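Local coordinates for phosphatidylinositol 4,5-bisphosphate-binding protein SLM1 (Saccharomyces cerevisiae, PDB 3NSU) that binds phosphatidylinositol 4,5-bisphosphate at the plasma membrane, probably through the PH domain described here, and acts with SLM2 as an effector of TORC2 and calcineurin signalling, at residues S63-T68 and S102-M107; T74-K79 and V97-S102. All coordinates share one frame; numbering follows the deposited sequence.

Contact 1: S63-T68 and S102-M107; sequences SRKNST and SYESMM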
ATOM      1  N   SER A  63       5.964 -10.032  -0.004  1.00 21.99           N
ATOM      2  CA  SER A  63       6.714 -10.895  -0.899  1.00 25.02           C
ATOM      3  C   SER A  63       8.088 -11.193  -0.304  1.00 29.31           C
ATOM      4  O   SER A  63       8.608 -10.412   0.496  1.00 30.85           O
ATOM      5  CB  SER A  63       6.883 -10.221  -2.262  1.00 23.58           C
ATOM      6  OG  SER A  63       5.626  -9.915  -2.866  1.00 23.41           O
ATOM      7  N   ARG A  64       8.670 -12.327  -0.684  1.00 33.14           N
ATOM      8  CA  ARG A  64      10.091 -12.558  -0.437  1.00 31.69           C
ATOM      9  C   ARG A  64      10.870 -12.152  -1.670  1.00 34.07           C
ATOM     10  O   ARG A  64      10.522 -12.536  -2.782  1.00 37.62           O
ATOM     11  CB  ARG A  64      10.380 -14.018  -0.093  1.00 36.42           C
ATOM     12  CG  ARG A  64      10.471 -14.283   1.393  1.00 37.74           C
ATOM     13  CD  ARG A  64      11.000 -15.673   1.664  1.00 39.08           C
ATOM     14  NE  ARG A  64      12.457 -15.742   1.658  1.00 38.17           N
ATOM     15  CZ  ARG A  64      13.136 -16.884   1.646  1.00 38.69           C
ATOM     16  NH1 ARG A  64      12.476 -18.033   1.617  1.00 30.86           N
ATOM     17  NH2 ARG A  64      14.466 -16.882   1.658  1.00 39.55           N
ATOM     18  N   LYS A  65      11.922 -11.366  -1.470  1.00 33.59           N
ATOM     19  CA  LYS A  65      12.728 -10.875  -2.577  1.00 34.84           C
ATOM     20  C   LYS A  65      13.113 -12.002  -3.527  1.00 40.81           C
ATOM     21  O   LYS A  65      13.253 -13.155  -3.111  1.00 34.04           O
ATOM     22  CB  LYS A  65      13.991 -10.198  -2.050  1.00 36.60           C
ATOM     23  CG  LYS A  65      14.698  -9.346  -3.080  1.00 36.93           C
ATOM     24  CD  LYS A  65      15.915  -8.666  -2.492  1.00 34.49           C
ATOM     25  CE  LYS A  65      16.159  -7.323  -3.162  1.00 42.17           C
ATOM     26  NZ  LYS A  65      16.372  -7.430  -4.630  1.00 45.36           N
ATOM     27  N   ASN A  66      13.273 -11.668  -4.803  1.00 40.29           N
ATOM     28  CA  ASN A  66      13.760 -12.634  -5.780  1.00 42.61           C
ATOM     29  C   ASN A  66      15.254 -12.818  -5.613  1.00 38.36           C
ATOM     30  O   ASN A  66      16.036 -11.940  -5.964  1.00 36.52           O
ATOM     31  CB  ASN A  66      13.437 -12.188  -7.203  1.00 39.27           C
ATOM     32  CG  ASN A  66      11.951 -12.095  -7.443  1.00 46.40           C
ATOM     33  OD1 ASN A  66      11.163 -12.442  -6.564  1.00 46.32           O
ATOM     34  ND2 ASN A  66      11.554 -11.614  -8.622  1.00 48.38           N
ATOM     35  N   SER A  67      15.638 -13.961  -5.058  1.00 43.24           N
ATOM     36  CA  SER A  67      17.040 -14.251  -4.774  1.00 39.94           C
ATOM     37  C   SER A  67      17.326 -15.705  -5.103  1.00 39.84           C
ATOM     38  O   SER A  67      16.421 -16.450  -5.483  1.00 39.35           O
ATOM     39  CB  SER A  67      17.351 -13.990  -3.300  1.00 38.95           C
ATOM     40  OG  SER A  67      16.652 -14.903  -2.471  1.00 43.85           O
ATOM     41  N   THR A  68      18.586 -16.109  -4.959  1.00 37.59           N
ATOM     42  CA  THR A  68      18.965 -17.503  -5.184  1.00 39.45           C
ATOM     43  C   THR A  68      18.336 -18.427  -4.120  1.00 37.20           C
ATOM     44  O   THR A  68      18.083 -19.599  -4.386  1.00 39.39           O
ATOM     45  CB  THR A  68      20.510 -17.694  -5.228  1.00 36.71           C
ATOM     46  OG1 THR A  68      21.097 -16.763  -6.151  1.00 40.44           O
ATOM     47  CG2 THR A  68      20.852 -19.101  -5.680  1.00 31.01           C
ATOM     48  N   SER A 102       8.889  -1.788  -6.665  1.00 22.36           N
ATOM     49  CA  SER A 102      10.013  -2.687  -6.410  1.00 23.17           C
ATOM     50  C   SER A 102       9.932  -3.236  -5.005  1.00 23.56           C
ATOM     51  O   SER A 102       9.196  -2.707  -4.177  1.00 20.26           O
ATOM     52  CB  SER A 102      11.333  -1.948  -6.579  1.00 25.69           C
ATOM     53  OG  SER A 102      11.481  -0.953  -5.577  1.00 24.27           O
ATOM     54  N   TYR A 103      10.698  -4.296  -4.741  1.00 25.05           N
ATOM     55  CA  TYR A 103      10.776  -4.867  -3.407  1.00 23.94           C
ATOM     56  C   TYR A 103      11.120  -3.776  -2.403  1.00 22.75           C
ATOM     57  O   TYR A 103      10.531  -3.712  -1.329  1.00 22.84           O
ATOM     58  CB  TYR A 103      11.819  -6.007  -3.347  1.00 26.92           C
ATOM     59  CG  TYR A 103      11.997  -6.611  -1.956  1.00 22.36           C
ATOM     60  CD1 TYR A 103      11.113  -7.568  -1.474  1.00 25.99           C
ATOM     61  CD2 TYR A 103      13.043  -6.211  -1.127  1.00 27.56           C
ATOM     62  CE1 TYR A 103      11.261  -8.111  -0.213  1.00 30.60           C
ATOM     63  CE2 TYR A 103      13.203  -6.755   0.137  1.00 25.95           C
ATOM     64  CZ  TYR A 103      12.306  -7.699   0.585  1.00 31.29           C
ATOM     65  OH  TYR A 103      12.448  -8.240   1.833  1.00 34.55           O
ATOM     66  N   GLU A 104      12.070  -2.921  -2.773  1.00 22.89           N
ATOM     67  CA  GLU A 104      12.580  -1.878  -1.887  1.00 23.56           C
ATOM     68  C   GLU A 104      11.501  -0.865  -1.558  1.00 25.72           C
ATOM     69  O   GLU A 104      11.303  -0.503  -0.390  1.00 23.62           O
ATOM     70  CB  GLU A 104      13.783  -1.169  -2.514  1.00 29.05           C
ATOM     71  CG  GLU A 104      15.032  -2.051  -2.666  1.00 29.60           C
ATOM     72  CD  GLU A 104      14.860  -3.162  -3.695  1.00 36.45           C
ATOM     73  OE1 GLU A 104      14.148  -2.948  -4.703  1.00 33.64           O
ATOM     74  OE2 GLU A 104      15.446  -4.252  -3.493  1.00 38.08           O
ATOM     75  N   SER A 105      10.800  -0.398  -2.589  1.00 24.39           N
ATOM     76  CA  SER A 105       9.712   0.530  -2.372  1.00 20.42           C
ATOM     77  C   SER A 105       8.628  -0.120  -1.513  1.00 19.85           C
ATOM     78  O   SER A 105       8.165   0.469  -0.538  1.00 22.08           O
ATOM     79  CB  SER A 105       9.125   0.998  -3.694  1.00 25.38           C
ATOM     80  OG  SER A 105       7.930   1.717  -3.444  1.00 27.86           O
ATOM     81  N   MET A 106       8.226  -1.333  -1.881  1.00 22.35           N
ATOM     82  CA  MET A 106       7.281  -2.105  -1.079  1.00 22.18           C
ATOM     83  C   MET A 106       7.694  -2.164   0.397  1.00 20.53           C
ATOM     84  O   MET A 106       6.860  -2.009   1.279  1.00 23.83           O
ATOM     85  CB  MET A 106       7.118  -3.524  -1.653  1.00 19.41           C
ATOM     86  CG  MET A 106       6.217  -4.446  -0.823  1.00 21.51           C
ATOM     87  SD  MET A 106       7.004  -5.238   0.611  1.00 23.60           S
ATOM     88  CE  MET A 106       8.062  -6.421  -0.216  1.00 19.27           C
ATOM     89  N   MET A 107       8.975  -2.404   0.668  1.00 22.74           N
ATOM     90  CA  MET A 107       9.433  -2.552   2.057  1.00 23.75           C
ATOM     91  C   MET A 107       9.340  -1.251   2.846  1.00 22.57           C
ATOM     92  O   MET A 107       9.033  -1.252   4.041  1.00 20.10           O
ATOM     93  CB  MET A 107      10.844  -3.138   2.118  1.00 22.89           C
ATOM     94  CG  MET A 107      10.888  -4.641   1.817  1.00 22.00           C
ATOM     95  SD  MET A 107       9.841  -5.606   2.919  1.00 28.87           S
ATOM     96  CE  MET A 107      10.534  -5.204   4.524  1.00 24.97           C
TER
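Lys65 lays its side chain across one face of the Tyr103 ring, the two crossing at about a right angle, and carries on past it to Glu104. Lys65 CB sits almost exactly over the centre of the Tyr103 ring, 3.8 Å from its centroid and 7° off the normal, a CH-pi contact. The next carbon, Lys65 CG, has moved toward the inner end of the ring, 4.0 Å from Tyr103 CG. It gets there because chi1 of Lys65 (-165°) sets CG opposite the backbone N, sending the chain over the ring. CD and CE then follow the CD2 side of the ring, with Lys65 CE 3.9 Å from Tyr103 CD2. Bends at chi3 and chi4 finish the path. Lys65 CE meets Glu104 OE2 first, at 3.2 Å, and Lys65 NZ ends 3.5 Å from Glu104 OE2 in a rather long salt bridge on the solvent-exposed side.

Tyr103 belongs to the first turn of helix 103-114, the C-terminal helix that follows the last strand of the PH fold, while residues 63-68 lead out of strand 57-62 into a long loop. The contact thus joins the start of that loop to the first turn of the helix. Ser102 is the N-cap: its OG accepts from Ser105 N at 3.1 Å, nearly straight at 170°.

On the other face of the Tyr103 ring lies Met107 CG, offset toward the ring's edge. The carbonyl of Ser63 meets the ring edge in plane, its O 3.6 Å from Tyr103 CE1. Deeper in, the methyl of buried Met106 reaches the same carbonyl, CE to Ser63 O 4.1 Å. Ser63 OG itself turns to the backbone N of Lys79, and His62 touches Tyr103, Met106 and Met107 from the end of its strand.

Contact 2: T74-K79 and V97-S102; sequences TGSDAK and VFKADS. With SO4 (sulfate ion), chain C.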
ATOM      1  N   THR A  74       7.079 -16.739 -10.501  1.00 56.19           N
ATOM      2  CA  THR A  74       5.678 -16.377 -10.775  1.00 54.88           C
ATOM      3  C   THR A  74       5.416 -14.962 -11.330  1.00 58.90           C
ATOM      4  O   THR A  74       4.867 -14.803 -12.427  1.00 55.61           O
ATOM      5  CB  THR A  74       4.784 -16.577  -9.527  1.00 54.00           C
ATOM      6  OG1 THR A  74       5.455 -16.076  -8.363  1.00 48.02           O
ATOM      7  CG2 THR A  74       4.445 -18.054  -9.321  1.00 47.71           C
ATOM      8  N   GLY A  75       5.774 -13.942 -10.556  1.00 53.70           N
ATOM      9  CA  GLY A  75       5.465 -12.569 -10.914  1.00 42.73           C
ATOM     10  C   GLY A  75       6.364 -11.583 -10.197  1.00 43.18           C
ATOM     11  O   GLY A  75       7.579 -11.765 -10.154  1.00 40.85           O
ATOM     12  N   SER A  76       5.776 -10.533  -9.627  1.00 39.02           N
ATOM     13  CA  SER A  76       6.575  -9.532  -8.931  1.00 34.32           C
ATOM     14  C   SER A  76       6.823  -9.924  -7.475  1.00 33.62           C
ATOM     15  O   SER A  76       6.110 -10.760  -6.909  1.00 36.61           O
ATOM     16  CB  SER A  76       5.928  -8.148  -9.006  1.00 35.51           C
ATOM     17  OG  SER A  76       5.359  -7.791  -7.763  1.00 30.39           O
ATOM     18  N   ASP A  77       7.853  -9.327  -6.885  1.00 33.44           N
ATOM     19  CA  ASP A  77       8.180  -9.542  -5.481  1.00 32.67           C
ATOM     20  C   ASP A  77       8.047  -8.215  -4.741  1.00 30.80           C
ATOM     21  O   ASP A  77       8.860  -7.886  -3.863  1.00 24.54           O
ATOM     22  CB  ASP A  77       9.609 -10.079  -5.342  1.00 32.59           C
ATOM     23  CG  ASP A  77      10.650  -9.132  -5.919  1.00 34.56           C
ATOM     24  OD1 ASP A  77      10.278  -8.224  -6.692  1.00 30.44           O
ATOM     25  OD2 ASP A  77      11.847  -9.292  -5.588  1.00 34.59           O
ATOM     26  N   ALA A  78       7.021  -7.452  -5.112  1.00 22.23           N
ATOM     27  CA  ALA A  78       6.837  -6.111  -4.579  1.00 24.46           C
ATOM     28  C   ALA A  78       5.448  -5.960  -3.973  1.00 22.89           C
ATOM     29  O   ALA A  78       4.867  -4.875  -3.988  1.00 25.31           O
ATOM     30  CB  ALA A  78       7.066  -5.069  -5.683  1.00 24.06           C
ATOM     31  N   LYS A  79       4.917  -7.051  -3.436  1.00 20.14           N
ATOM     32  CA  LYS A  79       3.555  -7.055  -2.917  1.00 25.07           C
ATOM     33  C   LYS A  79       3.527  -7.121  -1.394  1.00 23.44           C
ATOM     34  O   LYS A  79       4.473  -7.603  -0.771  1.00 21.12           O
ATOM     35  CB  LYS A  79       2.763  -8.230  -3.522  1.00 22.31           C
ATOM     36  CG  LYS A  79       2.724  -8.199  -5.059  1.00 28.69           C
ATOM     37  CD  LYS A  79       1.682  -9.150  -5.634  1.00 28.06           C
ATOM     38  CE  LYS A  79       2.319 -10.349  -6.308  1.00 36.64           C
ATOM     39  NZ  LYS A  79       1.343 -11.083  -7.160  1.00 33.33           N
ATOM     40  N   VAL A  97      -4.467  -6.579  -1.226  1.00 21.83           N
ATOM     41  CA  VAL A  97      -3.139  -6.824  -1.786  1.00 20.95           C
ATOM     42  C   VAL A  97      -2.639  -5.606  -2.562  1.00 21.50           C
ATOM     43  O   VAL A  97      -3.270  -5.161  -3.528  1.00 22.92           O
ATOM     44  CB  VAL A  97      -3.143  -8.063  -2.710  1.00 26.46           C
ATOM     45  CG1 VAL A  97      -1.776  -8.246  -3.393  1.00 21.11           C
ATOM     46  CG2 VAL A  97      -3.521  -9.310  -1.918  1.00 22.20           C
ATOM     47  N   PHE A  98      -1.514  -5.054  -2.124  1.00 18.51           N
ATOM     48  CA  PHE A  98      -0.918  -3.896  -2.783  1.00 17.48           C
ATOM     49  C   PHE A  98       0.367  -4.296  -3.488  1.00 20.21           C
ATOM     50  O   PHE A  98       1.071  -5.195  -3.030  1.00 22.46           O
ATOM     51  CB  PHE A  98      -0.605  -2.807  -1.759  1.00 17.19           C
ATOM     52  CG  PHE A  98      -1.823  -2.137  -1.199  1.00 23.13           C
ATOM     53  CD1 PHE A  98      -2.346  -1.006  -1.809  1.00 22.60           C
ATOM     54  CD2 PHE A  98      -2.452  -2.636  -0.063  1.00 24.07           C
ATOM     55  CE1 PHE A  98      -3.477  -0.383  -1.295  1.00 23.60           C
ATOM     56  CE2 PHE A  98      -3.586  -2.015   0.456  1.00 19.64           C
ATOM     57  CZ  PHE A  98      -4.088  -0.886  -0.162  1.00 23.37           C
ATOM     58  N   LYS A  99       0.671  -3.623  -4.591  1.00 18.84           N
ATOM     59  CA  LYS A  99       1.898  -3.874  -5.349  1.00 21.11           C
ATOM     60  C   LYS A  99       2.618  -2.561  -5.642  1.00 20.92           C
ATOM     61  O   LYS A  99       2.059  -1.652  -6.267  1.00 21.62           O
ATOM     62  CB  LYS A  99       1.603  -4.627  -6.651  1.00 23.88           C
ATOM     63  CG  LYS A  99       2.838  -4.915  -7.522  1.00 26.61           C
ATOM     64  CD  LYS A  99       2.519  -5.873  -8.667  1.00 23.72           C
ATOM     65  CE  LYS A  99       1.603  -5.203  -9.696  1.00 27.91           C
ATOM     66  NZ  LYS A  99       1.226  -6.113 -10.834  1.00 28.52           N
ATOM     67  N   ALA A 100       3.860  -2.465  -5.178  1.00 19.84           N
ATOM     68  CA  ALA A 100       4.680  -1.283  -5.392  1.00 21.74           C
ATOM     69  C   ALA A 100       5.556  -1.491  -6.627  1.00 24.28           C
ATOM     70  O   ALA A 100       5.443  -2.514  -7.297  1.00 22.74           O
ATOM     71  CB  ALA A 100       5.544  -1.013  -4.172  1.00 19.63           C
ATOM     72  N   ASP A 101       6.437  -0.530  -6.897  1.00 22.57           N
ATOM     73  CA  ASP A 101       7.332  -0.568  -8.057  1.00 26.44           C
ATOM     74  C   ASP A 101       8.451  -1.596  -7.899  1.00 27.41           C
ATOM     75  O   ASP A 101       8.933  -2.183  -8.882  1.00 27.24           O
ATOM     76  CB  ASP A 101       7.962   0.812  -8.275  1.00 28.30           C
ATOM     77  CG  ASP A 101       6.952   1.845  -8.724  1.00 35.17           C
ATOM     78  OD1 ASP A 101       6.020   1.459  -9.458  1.00 41.98           O
ATOM     79  OD2 ASP A 101       7.083   3.034  -8.345  1.00 39.44           O
ATOM     80  N   SER A 102       8.889  -1.788  -6.665  1.00 22.36           N
ATOM     81  CA  SER A 102      10.013  -2.687  -6.410  1.00 23.17           C
ATOM     82  C   SER A 102       9.932  -3.236  -5.005  1.00 23.56           C
ATOM     83  O   SER A 102       9.196  -2.707  -4.177  1.00 20.26           O
ATOM     84  CB  SER A 102      11.333  -1.948  -6.579  1.00 25.69           C
ATOM     85  OG  SER A 102      11.481  -0.953  -5.577  1.00 24.27           O
TER
HETATM   86  S   SO4 C 901       1.227  -9.982 -10.255  1.00 42.91           S
HETATM   87  O1  SO4 C 901       0.197 -10.120  -9.225  1.00 41.18           O
HETATM   88  O2  SO4 C 901       0.800 -10.713 -11.446  1.00 47.52           O
HETATM   89  O3  SO4 C 901       1.390  -8.575 -10.591  1.00 44.19           O
HETATM   90  O4  SO4 C 901       2.499 -10.517  -9.772  1.00 41.35           O
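Ala78 gives its carbonyl to Ala100 in a nearly straight hydrogen bond, N to O 2.9 Å with 169° at the hydrogen, and this is the tight side of the contact. The buried methyl of Ala78 presses on the backbone beyond it, CB to Ser102 C 3.5 Å. One step along, Lys79 and Lys99 form an antiparallel non-hydrogen-bonded pair, where Lys79 CA approaches Phe98 O at 3.1 Å in a CA-H...O contact.

On the more open side the packing gives way to charge. The two lysine chains run side by side in the same direction, and the hydroxyl of Ser76 lies alongside Lys99, OG to CD 3.5 Å. That hydroxyl also accepts from Ala78 N, closing an ST turn. Between the lysine tips sits a sulfate, probably from the crystallisation liquor: Lys79 NZ is 2.6 Å from its O1. Lys99, its CG anti to the backbone N (chi1 179°) and its chain bent at chi3, brings NZ to O3. Ser76 N points straight at O4, 172° at the hydrogen, and Tyr22 OH adds another bond. Basic side chains and a backbone N-H gathered round a tetrahedral anion are consistent with a phosphoinositide headgroup site on a PH domain.

Contacts 1 and 2 have centres about 8 Å apart and share Ser102, which closes the connection from strand 95-99 and caps helix 103-114. Both segments 63-68 and 74-79 come from the single long connection between strands 57-62 and 79-84, and its two ends are stitched together: Ser63 N is 3.0 Å from Lys79 O, and Asn66 N is 2.9 Å from Asp77 OD2, both probable hydrogen bonds. Asp77 also packs by its backbone on the helix side, its O 3.3 Å from Tyr103 CD1. Of the two contacts, only contact 2 touches the sulfate, while contact 1 joins the other end of that connection to helix 103-114.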